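Local coordinates for protein citrate lyase (Yersinia pestis, PDB 3QLL) that probably acts as a magnesium-dependent lyase related to the citrate lyase beta subunit and folds as a closed eight-stranded parallel beta barrel, at residues T45-F50 against G66-I71; K137-A142 against I164-G169; R168-V173 against R210-S215; A224-F229 against S251-I256. All blocks are in the same frame, centred on the assembly; numbering follows the deposited sequence.

Contact 1. Residues T45-F50 against G66-I71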
loop_
_atom_site.group_PDB
_atom_site.type_symbol
_atom_site.label_atom_id
_atom_site.label_comp_id
_atom_site.label_asym_id
_atom_site.label_seq_id
_atom_site.Cartn_x
_atom_site.Cartn_y
_atom_site.Cartn_z
ATOM N N THR A 45 23.571 2.087 -13.636
ATOM C CA THR A 45 23.460 3.529 -13.383
ATOM C C THR A 45 23.003 3.823 -11.944
ATOM O O THR A 45 22.189 3.070 -11.363
ATOM C CB THR A 45 22.472 4.220 -14.363
ATOM O OG1 THR A 45 21.121 3.997 -13.967
ATOM C CG2 THR A 45 22.734 3.768 -15.810
ATOM N N ARG A 46 23.528 4.898 -11.364
ATOM C CA ARG A 46 23.240 5.265 -9.979
ATOM C C ARG A 46 22.649 6.677 -9.937
ATOM O O ARG A 46 21.783 6.969 -9.101
ATOM C CB ARG A 46 24.506 5.222 -9.117
ATOM C CG ARG A 46 25.219 3.894 -9.092
ATOM C CD ARG A 46 26.691 4.039 -8.797
ATOM N NE ARG A 46 27.352 4.914 -9.765
ATOM C CZ ARG A 46 28.623 5.317 -9.674
ATOM N NH1 ARG A 46 29.383 4.922 -8.649
ATOM N NH2 ARG A 46 29.132 6.118 -10.608
ATOM N N SER A 47 23.181 7.557 -10.788
ATOM C CA SER A 47 22.792 8.969 -10.812
ATOM C C SER A 47 22.230 9.416 -12.162
ATOM O O SER A 47 22.845 9.215 -13.197
ATOM C CB SER A 47 23.993 9.868 -10.441
ATOM O OG SER A 47 25.185 9.425 -11.066
ATOM N N TRP A 48 21.079 10.047 -12.127
ATOM C CA TRP A 48 20.485 10.648 -13.310
ATOM C C TRP A 48 20.327 12.148 -13.113
ATOM O O TRP A 48 19.560 12.588 -12.258
ATOM C CB TRP A 48 19.117 10.018 -13.609
ATOM C CG TRP A 48 19.214 8.583 -14.002
ATOM C CD1 TRP A 48 19.700 7.555 -13.238
ATOM C CD2 TRP A 48 18.777 7.996 -15.227
ATOM N NE1 TRP A 48 19.612 6.378 -13.917
ATOM C CE2 TRP A 48 19.032 6.605 -15.136
ATOM C CE3 TRP A 48 18.174 8.500 -16.385
ATOM C CZ2 TRP A 48 18.735 5.712 -16.172
ATOM C CZ3 TRP A 48 17.882 7.616 -17.422
ATOM C CH2 TRP A 48 18.158 6.237 -17.308
ATOM N N LEU A 49 21.035 12.935 -13.904
ATOM C CA LEU A 49 21.048 14.389 -13.711
ATOM C C LEU A 49 20.206 15.098 -14.745
ATOM O O LEU A 49 20.503 15.026 -15.947
ATOM C CB LEU A 49 22.465 14.924 -13.755
ATOM C CG LEU A 49 22.639 16.424 -13.534
ATOM C CD1 LEU A 49 22.158 16.992 -12.163
ATOM C CD2 LEU A 49 24.110 16.704 -13.768
ATOM N N PHE A 50 19.198 15.826 -14.266
ATOM C CA PHE A 50 18.373 16.677 -15.124
ATOM C C PHE A 50 19.127 17.971 -15.388
ATOM O O PHE A 50 19.504 18.662 -14.460
ATOM C CB PHE A 50 17.020 17.005 -14.469
ATOM C CG PHE A 50 16.042 15.876 -14.450
ATOM C CD1 PHE A 50 15.331 15.531 -15.597
ATOM C CD2 PHE A 50 15.794 15.168 -13.269
ATOM C CE1 PHE A 50 14.412 14.497 -15.574
ATOM C CE2 PHE A 50 14.861 14.132 -13.243
ATOM C CZ PHE A 50 14.177 13.797 -14.398
ATOM N N GLY A 66 30.363 13.742 -11.568
ATOM C CA GLY A 66 30.140 12.999 -12.810
ATOM C C GLY A 66 28.893 12.109 -12.860
ATOM O O GLY A 66 28.967 10.921 -12.518
ATOM N N ALA A 67 27.779 12.629 -13.373
ATOM C CA ALA A 67 26.551 11.839 -13.413
ATOM C C ALA A 67 26.692 10.615 -14.309
ATOM O O ALA A 67 27.326 10.675 -15.342
ATOM C CB ALA A 67 25.385 12.696 -13.866
ATOM N N ASP A 68 26.043 9.514 -13.936
ATOM C CA ASP A 68 26.122 8.328 -14.764
ATOM C C ASP A 68 25.318 8.489 -16.031
ATOM O O ASP A 68 25.700 7.998 -17.089
ATOM C CB ASP A 68 25.648 7.098 -13.988
ATOM C CG ASP A 68 26.683 6.616 -12.984
ATOM O OD1 ASP A 68 27.868 6.950 -13.156
ATOM O OD2 ASP A 68 26.317 5.954 -11.992
ATOM N N VAL A 69 24.215 9.213 -15.925
ATOM C CA VAL A 69 23.401 9.531 -17.089
ATOM C C VAL A 69 22.967 10.982 -16.958
ATOM O O VAL A 69 22.467 11.398 -15.904
ATOM C CB VAL A 69 22.118 8.640 -17.162
ATOM C CG1 VAL A 69 21.249 9.025 -18.350
ATOM C CG2 VAL A 69 22.459 7.149 -17.165
ATOM N N ALA A 70 23.119 11.722 -18.046
ATOM C CA ALA A 70 22.625 13.094 -18.127
ATOM C C ALA A 70 21.282 13.116 -18.828
ATOM O O ALA A 70 21.097 12.483 -19.885
ATOM C CB ALA A 70 23.642 13.993 -18.867
ATOM N N ILE A 71 20.340 13.848 -18.248
ATOM C CA ILE A 71 19.042 14.020 -18.870
ATOM C C ILE A 71 18.825 15.444 -19.385
ATOM O O ILE A 71 18.580 16.378 -18.607
ATOM C CB ILE A 71 17.911 13.686 -17.915
ATOM C CG1 ILE A 71 18.199 12.372 -17.189
ATOM C CG2 ILE A 71 16.582 13.635 -18.670
ATOM C CD1 ILE A 71 17.109 12.022 -16.197
#
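Residues Trp-48, Leu-49 and Phe-50 pair in parallel with Val-69, Ala-70 and Ile-71, the axes of the two short strands coming within 4.6 Å at an angle of 25°, the twist expected of neighbours in a barrel wall. Three backbone hydrogen bonds zip this register: Val-69 N to Ser-47 O, Leu-49 N to Val-69 O and, shortest of them, Ile-71 N to Leu-49 O.

Trp-48, Phe-50, Val-69 and Ile-71 turn into the barrel. Val-69 runs alongside the indole, its CB and CG1 over one face; CG1 makes a CH-pi contact 4.0 Å from the centroid of the six-membered ring. Ile-71 works on two rings through one methyl, CD1, which lies at the indole edge yet over the face of Phe-50, 3.9 Å from that centroid. Beta-branched residues suit these strand positions, since they offer methyls to the rings: Val-69 to the indole, Ile-71 to both. Outside the barrel, the CB atoms of Leu-49 and Ala-67 touch.

At the N-terminal end, Arg-46 grips Asp-68 side-on, NE meeting OD2 at 2.7 Å and NH2 meeting OD1 at 3.0 Å. The bend at chi3, -57°, turns the guanidinium edge to the carboxylate, the two groups nearly coplanar. OD2 also takes Arg-46 N on its anti lone pair. Ser-47 OG accepts Asp-68 N and is hydrogen-bonded to Asn-265 of helix 261-267 as well.

With both oxygens engaged and OD2 doubly so, the Asp-68 carboxylate is held against rotation and is probably stabilised as the anion, joining the N-terminal ends of the two strands.

Contact 2. Residues K137-A142 against I164-G169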
loop_
_atom_site.group_PDB
_atom_site.type_symbol
_atom_site.label_atom_id
_atom_site.label_comp_id
_atom_site.label_asym_id
_atom_site.label_seq_id
_atom_site.Cartn_x
_atom_site.Cartn_y
_atom_site.Cartn_z
ATOM N N LYS A 137 4.803 12.149 -16.821
ATOM C CA LYS A 137 3.406 11.843 -16.605
ATOM C C LYS A 137 2.951 10.573 -17.341
ATOM O O LYS A 137 1.910 10.567 -17.994
ATOM C CB LYS A 137 2.537 13.044 -17.000
ATOM C CG LYS A 137 1.424 13.319 -16.018
ATOM C CD LYS A 137 0.441 14.378 -16.522
ATOM C CE LYS A 137 -0.648 14.666 -15.482
ATOM N NZ LYS A 137 -0.123 15.073 -14.130
ATOM N N THR A 138 3.730 9.504 -17.237
ATOM C CA THR A 138 3.342 8.221 -17.806
ATOM C C THR A 138 2.177 7.658 -16.985
ATOM O O THR A 138 2.269 7.571 -15.747
ATOM C CB THR A 138 4.507 7.249 -17.786
ATOM O OG1 THR A 138 5.535 7.782 -18.612
ATOM C CG2 THR A 138 4.085 5.883 -18.338
ATOM N N GLU A 139 1.042 7.438 -17.665
ATOM C CA GLU A 139 -0.201 7.130 -16.946
ATOM C C GLU A 139 -0.867 5.846 -17.408
ATOM O O GLU A 139 -1.903 5.434 -16.882
ATOM C CB GLU A 139 -1.166 8.297 -17.027
ATOM C CG GLU A 139 -0.745 9.427 -16.058
ATOM C CD GLU A 139 -1.767 10.547 -15.976
ATOM O OE1 GLU A 139 -2.469 10.819 -16.971
ATOM O OE2 GLU A 139 -1.915 11.125 -14.904
ATOM N N SER A 140 -0.247 5.166 -18.360
ATOM C CA SER A 140 -0.837 3.946 -18.894
ATOM C C SER A 140 0.212 3.215 -19.662
ATOM O O SER A 140 1.259 3.763 -19.961
ATOM C CB SER A 140 -2.014 4.262 -19.842
ATOM O OG SER A 140 -1.478 4.580 -21.127
ATOM N N ALA A 141 -0.094 1.960 -19.959
ATOM C CA ALA A 141 0.803 1.141 -20.745
ATOM C C ALA A 141 0.871 1.655 -22.201
ATOM O O ALA A 141 1.925 1.625 -22.857
ATOM C CB ALA A 141 0.314 -0.357 -20.702
ATOM N N ALA A 142 -0.251 2.200 -22.658
ATOM C CA ALA A 142 -0.361 2.744 -24.006
ATOM C C ALA A 142 0.576 3.948 -24.167
ATOM O O ALA A 142 1.112 4.169 -25.247
ATOM C CB ALA A 142 -1.821 3.110 -24.347
ATOM N N ILE A 164 6.550 8.074 -13.108
ATOM C CA ILE A 164 5.328 7.902 -12.369
ATOM C C ILE A 164 5.193 9.086 -11.401
ATOM O O ILE A 164 5.855 9.144 -10.382
ATOM C CB ILE A 164 5.342 6.561 -11.616
ATOM C CG1 ILE A 164 5.629 5.430 -12.610
ATOM C CG2 ILE A 164 4.023 6.223 -10.953
ATOM C CD1 ILE A 164 4.488 5.144 -13.596
ATOM N N GLU A 165 4.390 10.079 -11.785
ATOM C CA GLU A 165 4.248 11.300 -10.970
ATOM C C GLU A 165 2.784 11.613 -10.614
ATOM O O GLU A 165 2.483 12.730 -10.229
ATOM C CB GLU A 165 4.876 12.524 -11.647
ATOM C CG GLU A 165 4.861 12.511 -13.166
ATOM C CD GLU A 165 5.730 13.609 -13.774
ATOM O OE1 GLU A 165 6.436 14.356 -13.036
ATOM O OE2 GLU A 165 5.772 13.676 -15.015
ATOM N N SER A 166 1.854 10.718 -10.921
ATOM C CA SER A 166 0.425 11.007 -10.649
ATOM C C SER A 166 -0.317 9.819 -10.035
ATOM O O SER A 166 0.121 8.679 -10.162
ATOM C CB SER A 166 -0.263 11.465 -11.941
ATOM O OG SER A 166 -0.271 10.411 -12.894
ATOM N N VAL A 167 -1.422 10.091 -9.340
ATOM C CA VAL A 167 -2.270 9.023 -8.828
ATOM C C VAL A 167 -2.719 8.051 -9.948
ATOM O O VAL A 167 -2.730 6.822 -9.758
ATOM C CB VAL A 167 -3.511 9.583 -8.117
ATOM C CG1 VAL A 167 -4.484 8.447 -7.817
ATOM C CG2 VAL A 167 -3.106 10.272 -6.841
ATOM N N ARG A 168 -3.139 8.599 -11.084
ATOM C CA ARG A 168 -3.515 7.750 -12.207
ATOM C C ARG A 168 -2.363 6.821 -12.671
ATOM O O ARG A 168 -2.563 5.601 -12.837
ATOM C CB ARG A 168 -3.987 8.641 -13.351
ATOM C CG ARG A 168 -4.729 7.989 -14.465
ATOM C CD ARG A 168 -5.135 9.035 -15.518
ATOM N NE ARG A 168 -6.353 9.761 -15.162
ATOM C CZ ARG A 168 -7.572 9.276 -15.402
ATOM N NH1 ARG A 168 -7.696 8.071 -15.960
ATOM N NH2 ARG A 168 -8.659 9.964 -15.067
ATOM N N GLY A 169 -1.154 7.376 -12.778
ATOM C CA GLY A 169 0.026 6.593 -13.093
ATOM C C GLY A 169 0.316 5.524 -12.043
ATOM O O GLY A 169 0.603 4.374 -12.384
HETATM O O HOH W 1 2.244 9.685 -13.852
#
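Glu-139 reaches over the start of helix 167-171 and meets Ser-166 and Arg-168. From CB the chain turns so that CG lies beside its own backbone N, chi1 -77°, and then runs out extended. CG settles 3.3 Å from Ser-166 OG, with Gly-169 N a little farther off. CD lies against the aliphatic part of Arg-168, 3.7 Å from its CD. At the tip the two oxygens part company: OE1 faces the same Arg-168 CD, the guanidinium being too distant for a salt bridge, while OE2 accepts a hydrogen bond from Ser-166 OG of 2.7 Å on its anti lone pair.

Serine suits this N-cap position because one small hydroxyl can both give and receive. Its OG donates to Glu-139 and accepts from Gly-169 N at 3.2 Å, capping the first turn, and it accepts from a bound water too. That water donates as well to Thr-138 O and accepts from Glu-165 N, so it stitches the two loops together. Gly-169, without a side chain, lets Thr-138 O approach its CA to 3.6 Å.

Nearby, Glu-165 OE2 accepts Lys-137 N at 2.6 Å. Glu-165 is predicted to bind both magnesium and substrate, and its OE1 lies close to Asp-192, the other predicted magnesium ligand.

The chemistry therefore has two layers: a backbone N-H holds OE2 of the predicted metal ligand on its anti lone pair, while the Glu-139, Ser-166 and water network braces the helix start that follows it in the chain.

Contact 3. Residues R168-V173 against R210-S215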
loop_
_atom_site.group_PDB
_atom_site.type_symbol
_atom_site.label_atom_id
_atom_site.label_comp_id
_atom_site.label_asym_id
_atom_site.label_seq_id
_atom_site.Cartn_x
_atom_site.Cartn_y
_atom_site.Cartn_z
ATOM N N ARG A 168 -3.139 8.599 -11.084
ATOM C CA ARG A 168 -3.515 7.750 -12.207
ATOM C C ARG A 168 -2.363 6.821 -12.671
ATOM O O ARG A 168 -2.563 5.601 -12.837
ATOM C CB ARG A 168 -3.987 8.641 -13.351
ATOM C CG ARG A 168 -4.729 7.989 -14.465
ATOM C CD ARG A 168 -5.135 9.035 -15.518
ATOM N NE ARG A 168 -6.353 9.761 -15.162
ATOM C CZ ARG A 168 -7.572 9.276 -15.402
ATOM N NH1 ARG A 168 -7.696 8.071 -15.960
ATOM N NH2 ARG A 168 -8.659 9.964 -15.067
ATOM N N GLY A 169 -1.154 7.376 -12.778
ATOM C CA GLY A 169 0.026 6.593 -13.093
ATOM C C GLY A 169 0.316 5.524 -12.043
ATOM O O GLY A 169 0.603 4.374 -12.384
ATOM N N LEU A 170 0.259 5.900 -10.770
ATOM C CA LEU A 170 0.506 4.953 -9.700
ATOM C C LEU A 170 -0.489 3.776 -9.708
ATOM O O LEU A 170 -0.092 2.625 -9.538
ATOM C CB LEU A 170 0.444 5.664 -8.350
ATOM C CG LEU A 170 0.805 4.758 -7.172
ATOM C CD1 LEU A 170 2.228 4.263 -7.284
ATOM C CD2 LEU A 170 0.596 5.548 -5.901
ATOM N N ASN A 171 -1.773 4.063 -9.913
ATOM C CA ASN A 171 -2.798 3.004 -9.943
ATOM C C ASN A 171 -2.619 2.047 -11.135
ATOM O O ASN A 171 -3.129 0.942 -11.125
ATOM C CB ASN A 171 -4.230 3.581 -9.897
ATOM C CG ASN A 171 -4.585 4.084 -8.512
ATOM O OD1 ASN A 171 -3.983 3.669 -7.528
ATOM N ND2 ASN A 171 -5.533 4.977 -8.424
ATOM N N ALA A 172 -1.928 2.503 -12.173
ATOM C CA ALA A 172 -1.694 1.649 -13.316
ATOM C C ALA A 172 -0.235 1.188 -13.367
ATOM O O ALA A 172 0.211 0.732 -14.414
ATOM C CB ALA A 172 -2.068 2.380 -14.613
ATOM N N VAL A 173 0.507 1.317 -12.260
ATOM C CA VAL A 173 1.962 1.118 -12.331
ATOM C C VAL A 173 2.353 -0.312 -12.737
ATOM O O VAL A 173 3.331 -0.511 -13.441
ATOM C CB VAL A 173 2.725 1.581 -11.035
ATOM C CG1 VAL A 173 2.547 0.591 -9.864
ATOM C CG2 VAL A 173 4.203 1.786 -11.337
ATOM N N ARG A 210 6.000 4.735 -3.231
ATOM C CA ARG A 210 7.372 4.331 -3.598
ATOM C C ARG A 210 7.484 2.803 -3.541
ATOM O O ARG A 210 8.138 2.222 -4.393
ATOM C CB ARG A 210 8.431 4.984 -2.704
ATOM C CG ARG A 210 8.886 6.401 -3.146
ATOM C CD ARG A 210 10.088 6.858 -2.250
ATOM N NE ARG A 210 10.815 8.035 -2.731
ATOM C CZ ARG A 210 10.564 9.259 -2.233
ATOM N NH1 ARG A 210 9.605 9.392 -1.282
ATOM N NH2 ARG A 210 11.230 10.342 -2.667
ATOM N N ALA A 211 6.908 2.182 -2.508
ATOM C CA ALA A 211 6.997 0.748 -2.376
ATOM C C ALA A 211 6.276 0.065 -3.550
ATOM O O ALA A 211 6.785 -0.908 -4.096
ATOM C CB ALA A 211 6.446 0.279 -1.018
ATOM N N ARG A 212 5.136 0.616 -3.959
ATOM C CA ARG A 212 4.384 0.092 -5.093
ATOM C C ARG A 212 5.154 0.274 -6.393
ATOM O O ARG A 212 5.114 -0.594 -7.268
ATOM C CB ARG A 212 3.003 0.748 -5.183
ATOM C CG ARG A 212 2.050 -0.051 -6.008
ATOM C CD ARG A 212 0.634 0.490 -6.000
ATOM N NE ARG A 212 -0.160 -0.076 -7.087
ATOM C CZ ARG A 212 -1.338 0.401 -7.428
ATOM N NH1 ARG A 212 -1.819 1.425 -6.743
ATOM N NH2 ARG A 212 -2.029 -0.145 -8.423
ATOM N N LEU A 213 5.866 1.391 -6.528
ATOM C CA LEU A 213 6.659 1.576 -7.738
ATOM C C LEU A 213 7.807 0.561 -7.826
ATOM O O LEU A 213 7.945 -0.136 -8.847
ATOM C CB LEU A 213 7.202 2.995 -7.823
ATOM C CG LEU A 213 8.211 3.213 -8.959
ATOM C CD1 LEU A 213 7.542 2.984 -10.300
ATOM C CD2 LEU A 213 8.800 4.602 -8.909
ATOM N N VAL A 214 8.557 0.411 -6.733
ATOM C CA VAL A 214 9.702 -0.509 -6.694
ATOM C C VAL A 214 9.239 -1.950 -6.987
ATOM O O VAL A 214 9.828 -2.644 -7.813
ATOM C CB VAL A 214 10.431 -0.437 -5.321
ATOM C CG1 VAL A 214 11.471 -1.536 -5.187
ATOM C CG2 VAL A 214 11.084 0.898 -5.171
ATOM N N SER A 215 8.151 -2.373 -6.354
ATOM C CA SER A 215 7.594 -3.702 -6.594
ATOM C C SER A 215 7.287 -3.996 -8.089
ATOM O O SER A 215 7.602 -5.047 -8.594
ATOM C CB SER A 215 6.333 -3.899 -5.747
ATOM O OG SER A 215 5.683 -5.091 -6.121
#
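Arg-212 lies across the end of helix 167-171, touching Leu-170, Asn-171 and Val-173. Its chain is extended from CG to NE, a shape that carries the guanidinium from helix 203-220 over to the neighbouring turn. There NH1 donates to Asn-171 OD1 at 3.2 Å, in the carbonyl plane and on a lone pair, although the oxygen sits 18° out of the guanidinium plane. Leu-170 O stands over one face of the same group, 3.3 Å from CZ, which probably sets the negative end of the carbonyl dipole near the cation; the angle to NH1 is too poor for a hydrogen bond. Asparagine fits here since its short amide can turn an oxygen toward the arginine.

Beneath the polar end the contact is apolar. Val-173 CG1 packs along the arginine stem, 3.9 Å from CG, the two side chains sliding past each other in opposite directions. Its other methyl, CG2, meets Leu-213 CD1 at 3.7 Å, those side chains crossing at about a right angle. Leu-170 CD1 adds a looser touch on Arg-212 CB.

Farther out, Glu-174 forms a salt bridge with Arg-212 NE and is its strongest polar partner, so the guanidinium is held by a carboxylate as well as by Asn-171. Leu-170 O also accepts Val-173 N, a 3.1 Å backbone bond. Leu-213 leans inward on Leu-186 and Phe-188 of strand 183-188, whereas Asn-171 packs on Met-219 of a neighbouring subunit.

Helix 203-220, packed against the end of helix 167-171 and the start of helix 173-177, belongs to the helical layer outside the strands of a TIM barrel.

Contact 4. Residues A224-F229 against S251-I256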
loop_
_atom_site.group_PDB
_atom_site.type_symbol
_atom_site.label_atom_id
_atom_site.label_comp_id
_atom_site.label_asym_id
_atom_site.label_seq_id
_atom_site.Cartn_x
_atom_site.Cartn_y
_atom_site.Cartn_z
ATOM N N ALA A 224 14.145 0.789 -10.377
ATOM C CA ALA A 224 13.365 1.935 -9.913
ATOM C C ALA A 224 14.317 3.084 -9.651
ATOM O O ALA A 224 15.370 2.907 -9.023
ATOM C CB ALA A 224 12.617 1.589 -8.670
ATOM N N ILE A 225 14.000 4.248 -10.193
ATOM C CA ILE A 225 14.842 5.400 -9.970
ATOM C C ILE A 225 14.160 6.441 -9.106
ATOM O O ILE A 225 13.143 7.003 -9.508
ATOM C CB ILE A 225 15.256 6.039 -11.290
ATOM C CG1 ILE A 225 15.897 4.983 -12.199
ATOM C CG2 ILE A 225 16.203 7.211 -11.027
ATOM C CD1 ILE A 225 15.874 5.355 -13.652
ATOM N N ASP A 226 14.758 6.738 -7.952
ATOM C CA ASP A 226 14.145 7.679 -7.030
ATOM C C ASP A 226 14.122 9.123 -7.569
ATOM O O ASP A 226 14.983 9.540 -8.382
ATOM C CB ASP A 226 14.830 7.633 -5.658
ATOM C CG ASP A 226 14.004 8.326 -4.565
ATOM O OD1 ASP A 226 12.748 8.436 -4.709
ATOM O OD2 ASP A 226 14.615 8.743 -3.558
ATOM N N ALA A 227 13.117 9.848 -7.072
ATOM C CA ALA A 227 12.930 11.262 -7.288
ATOM C C ALA A 227 14.160 12.053 -6.882
ATOM O O ALA A 227 14.937 11.610 -6.035
ATOM C CB ALA A 227 11.700 11.748 -6.525
ATOM N N PRO A 228 14.341 13.226 -7.510
ATOM C CA PRO A 228 15.386 14.153 -7.063
ATOM C C PRO A 228 15.038 14.747 -5.698
ATOM O O PRO A 228 13.858 14.997 -5.421
ATOM C CB PRO A 228 15.380 15.254 -8.134
ATOM C CG PRO A 228 14.038 15.163 -8.795
ATOM C CD PRO A 228 13.590 13.721 -8.682
ATOM N N PHE A 229 16.058 15.039 -4.895
ATOM C CA PHE A 229 15.840 15.712 -3.631
ATOM C C PHE A 229 15.947 17.185 -3.923
ATOM O O PHE A 229 16.926 17.624 -4.524
ATOM C CB PHE A 229 16.886 15.273 -2.600
ATOM C CG PHE A 229 16.655 15.814 -1.211
ATOM C CD1 PHE A 229 15.650 15.318 -0.398
ATOM C CD2 PHE A 229 17.512 16.785 -0.687
ATOM C CE1 PHE A 229 15.451 15.829 0.900
ATOM C CE2 PHE A 229 17.332 17.297 0.599
ATOM C CZ PHE A 229 16.301 16.815 1.392
ATOM N N SER A 251 17.480 1.536 -7.268
ATOM C CA SER A 251 18.832 1.218 -7.719
ATOM C C SER A 251 19.549 2.497 -8.039
ATOM O O SER A 251 20.764 2.492 -8.249
ATOM C CB SER A 251 18.787 0.350 -8.996
ATOM O OG SER A 251 18.008 -0.820 -8.795
ATOM N N ALA A 252 18.791 3.587 -8.128
ATOM C CA ALA A 252 19.363 4.853 -8.539
ATOM C C ALA A 252 18.500 5.983 -8.067
ATOM O O ALA A 252 17.362 5.774 -7.693
ATOM C CB ALA A 252 19.540 4.907 -10.043
ATOM N N LYS A 253 19.014 7.194 -8.189
ATOM C CA LYS A 253 18.281 8.372 -7.774
ATOM C C LYS A 253 18.586 9.562 -8.708
ATOM O O LYS A 253 19.740 9.790 -9.093
ATOM C CB LYS A 253 18.626 8.722 -6.311
ATOM C CG LYS A 253 17.917 9.926 -5.725
ATOM C CD LYS A 253 18.193 10.043 -4.215
ATOM C CE LYS A 253 17.451 11.233 -3.580
ATOM N NZ LYS A 253 15.969 11.065 -3.579
ATOM N N ALA A 254 17.538 10.308 -9.058
ATOM C CA ALA A 254 17.690 11.486 -9.899
ATOM C C ALA A 254 18.251 12.665 -9.127
ATOM O O ALA A 254 18.303 12.683 -7.881
ATOM C CB ALA A 254 16.351 11.865 -10.550
ATOM N N ALA A 255 18.601 13.705 -9.863
ATOM C CA ALA A 255 19.264 14.840 -9.251
ATOM C C ALA A 255 18.942 16.058 -10.087
ATOM O O ALA A 255 18.680 15.941 -11.272
ATOM C CB ALA A 255 20.788 14.607 -9.160
ATOM N N ILE A 256 19.000 17.232 -9.478
ATOM C CA ILE A 256 18.632 18.443 -10.189
ATOM C C ILE A 256 19.766 19.443 -10.059
ATOM O O ILE A 256 19.648 20.571 -10.516
ATOM C CB ILE A 256 17.299 19.053 -9.653
ATOM C CG1 ILE A 256 17.096 18.733 -8.172
ATOM C CG2 ILE A 256 16.113 18.523 -10.438
ATOM C CD1 ILE A 256 17.888 19.594 -7.235
HETATM O O HOH W 2 18.726 14.349 -6.006
#
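Asp-226 and Lys-253 lie side by side and point the same way, on the outer face of two adjoining parallel strands of a TIM barrel. Helix 235-248 links these strands in a beta-alpha-beta crossover.

The lysine chain runs straight out from its strand, chi1 -179° placing CG anti to the backbone N, and bends only at chi4. This brings NZ to Asp-226 OD2 in a salt bridge of 2.7 Å, arriving from above the carboxylate plane, 56° out of it. The same NZ donates to Ala-227 O, and Glu-241 of the crossover helix supplies a second carboxylate. Asp-226 OD1 is in turn salt-bridged to Arg-210. A long, flexible cation suits this spot because it must satisfy several buried acceptors.

The opposite face is apolar: Ile-225 CG2 rests on Ala-252 CB at 4.2 Å, and both residues touch Trp-48 inside the barrel. Asp-226 N to Ala-252 O and Ala-254 N to Asp-226 O, each 2.8 Å, join the backbones. Farther along, Pro-228 sets CD against Ala-254 CB and CB against Ile-256 CG1, while its CA makes a C-H...O contact with Ala-254 O at 3.4 Å.

The four contacts come in order along one TIM barrel. Contacts 1 and 4, with centres 9 Å apart, meet where the barrel closes: strand 252-255 neighbours strand 47-52, and Arg-46 and Phe-50 bond to its backbone. Contacts 2 and 3, also 9 Å apart, share Arg-168 and Gly-169 of helix 167-171 and lie across the chain's centre from contact 1, whose centre is about 23 Å from that of contact 2. Contact 3 joins contact 4 through the salt bridge of Arg-210 with Asp-226, tying helix 203-220 to the next strand. The closing strands and part of the helical layer are thus directly joined, while contact 2 holds Glu-165 of the predicted metal site.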